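Local coordinates for In2-1 family protein, glutathione transferase lambda3 (PDB 4PQI), which binds glutathione in a thioredoxin-like domain and probably acts as a glutathione-dependent thiol transferase of the plant Lambda class, at residues Asp30-Leu35 with Glu59-Pro64. Sequence-based numbering, arbitrary orientation.
Sequences DGTTKL and EIKLVP. With CA (calcium ion), chain E.
Leu-35 overlaps two residues of the neighbouring strand: its CB rests on CG2 of Ile-60 at 3.7 Å, and its CD2 lies beside CD2 of Leu-62, both leucines pointing the same way. These are the parallel strands of the β-α-β unit that opens the thioredoxin-like domain, and the intervening helix 42-54 packs on both leucines through Val-47 and Trp-48, a largely apolar surface, with Arg-51 also against Leu-62, that suits branched aliphatic residues. CG anti to the backbone N (chi1 179°) puts CD2 of Leu-35 alongside Leu-62. Its backbone is gripped twice, N giving a bond to Lys-61 O (2.7 Å) and O receiving Val-63 N (2.9 Å). On the other face, the aliphatic part of Lys-34 lays CB and CD across CG2 of Val-63, while NZ bends back to Asp-30 OD1 (2.9 Å) and Thr-32 O, with Glu-88 and Pro-27 O as further partners. An alanine at Lys-34 would probably leave the Asp-30 and Glu-88 carboxylates without their shared cation and Val-63 CG2 without its contact to CD. Glu-59 suits a calcium ion by offering both carboxylate oxygens, and Gly-55 O adds a ligand. One water accepts from Thr-33 N and donates to Glu-59 O.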
loop_
_atom_site.group_PDB
_atom_site.type_symbol
_atom_site.label_atom_id
_atom_site.label_comp_id
_atom_site.label_asym_id
_atom_site.label_seq_id
_atom_site.Cartn_x
_atom_site.Cartn_y
_atom_site.Cartn_z
ATOM N N ASP A 30 -7.672 -25.026 3.598
ATOM C CA ASP A 30 -8.810 -25.766 3.054
ATOM C C ASP A 30 -8.832 -25.637 1.532
ATOM O O ASP A 30 -9.687 -26.218 0.862
ATOM C CB ASP A 30 -10.128 -25.238 3.632
ATOM C CG ASP A 30 -10.358 -23.756 3.326
ATOM O OD1 ASP A 30 -9.379 -23.027 3.060
ATOM O OD2 ASP A 30 -11.524 -23.310 3.368
ATOM N N GLY A 31 -7.876 -24.880 1.004
ATOM C CA GLY A 31 -7.773 -24.650 -0.426
ATOM C C GLY A 31 -8.254 -23.282 -0.874
ATOM O O GLY A 31 -8.124 -22.925 -2.045
ATOM N N THR A 32 -8.825 -22.519 0.054
ATOM C CA THR A 32 -9.273 -21.167 -0.239
ATOM C C THR A 32 -8.157 -20.195 0.061
ATOM O O THR A 32 -7.546 -20.244 1.139
ATOM C CB THR A 32 -10.480 -20.760 0.631
ATOM O OG1 THR A 32 -11.591 -21.614 0.349
ATOM C CG2 THR A 32 -10.872 -19.321 0.347
ATOM N N THR A 33 -7.893 -19.307 -0.893
ATOM C CA THR A 33 -6.838 -18.304 -0.762
ATOM C C THR A 33 -7.268 -17.106 0.103
ATOM O O THR A 33 -8.316 -16.507 -0.128
ATOM C CB THR A 33 -6.388 -17.839 -2.151
ATOM O OG1 THR A 33 -5.814 -18.953 -2.854
ATOM C CG2 THR A 33 -5.374 -16.713 -2.049
ATOM N N LYS A 34 -6.458 -16.762 1.103
ATOM C CA LYS A 34 -6.862 -15.749 2.072
ATOM C C LYS A 34 -5.769 -14.714 2.320
ATOM O O LYS A 34 -4.597 -15.054 2.446
ATOM C CB LYS A 34 -7.258 -16.405 3.409
ATOM C CG LYS A 34 -8.259 -17.563 3.286
ATOM C CD LYS A 34 -8.799 -17.983 4.652
ATOM C CE LYS A 34 -9.568 -19.304 4.549
ATOM N NZ LYS A 34 -8.683 -20.409 4.080
ATOM N N LEU A 35 -6.171 -13.449 2.391
ATOM C CA LEU A 35 -5.276 -12.361 2.791
ATOM C C LEU A 35 -5.612 -11.883 4.205
ATOM O O LEU A 35 -6.638 -11.224 4.410
ATOM C CB LEU A 35 -5.426 -11.196 1.809
ATOM C CG LEU A 35 -4.560 -9.969 2.105
ATOM C CD1 LEU A 35 -3.070 -10.331 2.001
ATOM C CD2 LEU A 35 -4.914 -8.837 1.147
ATOM N N GLU A 59 -11.113 -14.379 -5.874
ATOM C CA GLU A 59 -10.035 -15.347 -5.657
ATOM C C GLU A 59 -9.387 -15.243 -4.273
ATOM O O GLU A 59 -9.086 -16.258 -3.631
ATOM C CB GLU A 59 -8.946 -15.178 -6.729
ATOM C CG GLU A 59 -9.344 -15.621 -8.132
ATOM C CD GLU A 59 -10.171 -14.582 -8.877
ATOM O OE1 GLU A 59 -10.413 -13.491 -8.313
ATOM O OE2 GLU A 59 -10.567 -14.857 -10.031
ATOM N N ILE A 60 -9.178 -14.011 -3.822
ATOM C CA ILE A 60 -8.456 -13.746 -2.582
ATOM C C ILE A 60 -9.382 -13.204 -1.503
ATOM O O ILE A 60 -9.717 -12.018 -1.492
ATOM C CB ILE A 60 -7.319 -12.733 -2.820
ATOM C CG1 ILE A 60 -6.355 -13.245 -3.900
ATOM C CG2 ILE A 60 -6.578 -12.401 -1.500
ATOM C CD1 ILE A 60 -5.328 -12.200 -4.362
ATOM N N LYS A 61 -9.782 -14.077 -0.585
ATOM C CA LYS A 61 -10.681 -13.693 0.490
ATOM C C LYS A 61 -9.953 -12.800 1.494
ATOM O O LYS A 61 -8.817 -13.085 1.874
ATOM C CB LYS A 61 -11.225 -14.937 1.190
ATOM C CG LYS A 61 -11.974 -15.912 0.279
ATOM C CD LYS A 61 -13.090 -15.212 -0.489
ATOM C CE LYS A 61 -13.922 -16.178 -1.329
ATOM N NZ LYS A 61 -14.896 -15.427 -2.191
ATOM N N LEU A 62 -10.588 -11.710 1.922
ATOM C CA LEU A 62 -10.027 -10.916 3.021
ATOM C C LEU A 62 -10.381 -11.504 4.407
ATOM O O LEU A 62 -11.514 -11.921 4.654
ATOM C CB LEU A 62 -10.519 -9.474 2.949
ATOM C CG LEU A 62 -10.217 -8.720 1.662
ATOM C CD1 LEU A 62 -10.780 -7.306 1.729
ATOM C CD2 LEU A 62 -8.719 -8.700 1.413
ATOM N N VAL A 63 -9.401 -11.535 5.295
ATOM C CA VAL A 63 -9.632 -11.844 6.702
ATOM C C VAL A 63 -9.090 -10.659 7.489
ATOM O O VAL A 63 -7.907 -10.631 7.824
ATOM C CB VAL A 63 -8.877 -13.122 7.123
ATOM C CG1 VAL A 63 -9.204 -13.488 8.570
ATOM C CG2 VAL A 63 -9.217 -14.277 6.186
ATOM N N PRO A 64 -9.941 -9.647 7.747
ATOM C CA PRO A 64 -9.481 -8.466 8.488
ATOM C C PRO A 64 -9.497 -8.680 10.011
ATOM O O PRO A 64 -10.416 -9.290 10.562
ATOM C CB PRO A 64 -10.478 -7.389 8.057
ATOM C CG PRO A 64 -11.770 -8.164 7.881
ATOM C CD PRO A 64 -11.327 -9.489 7.263
HETATM CA CA CA E . -11.452 -12.628 -10.451
HETATM O O HOH W 1 -9.700 -18.746 -3.017
HETATM O O HOH W 2 -13.600 -14.160 -10.142
HETATM O O HOH W 3 -12.675 -11.553 -8.816
HETATM O O HOH W 4 -12.452 -11.396 -12.383
HETATM O O HOH W 5 -9.692 -13.231 -12.133
#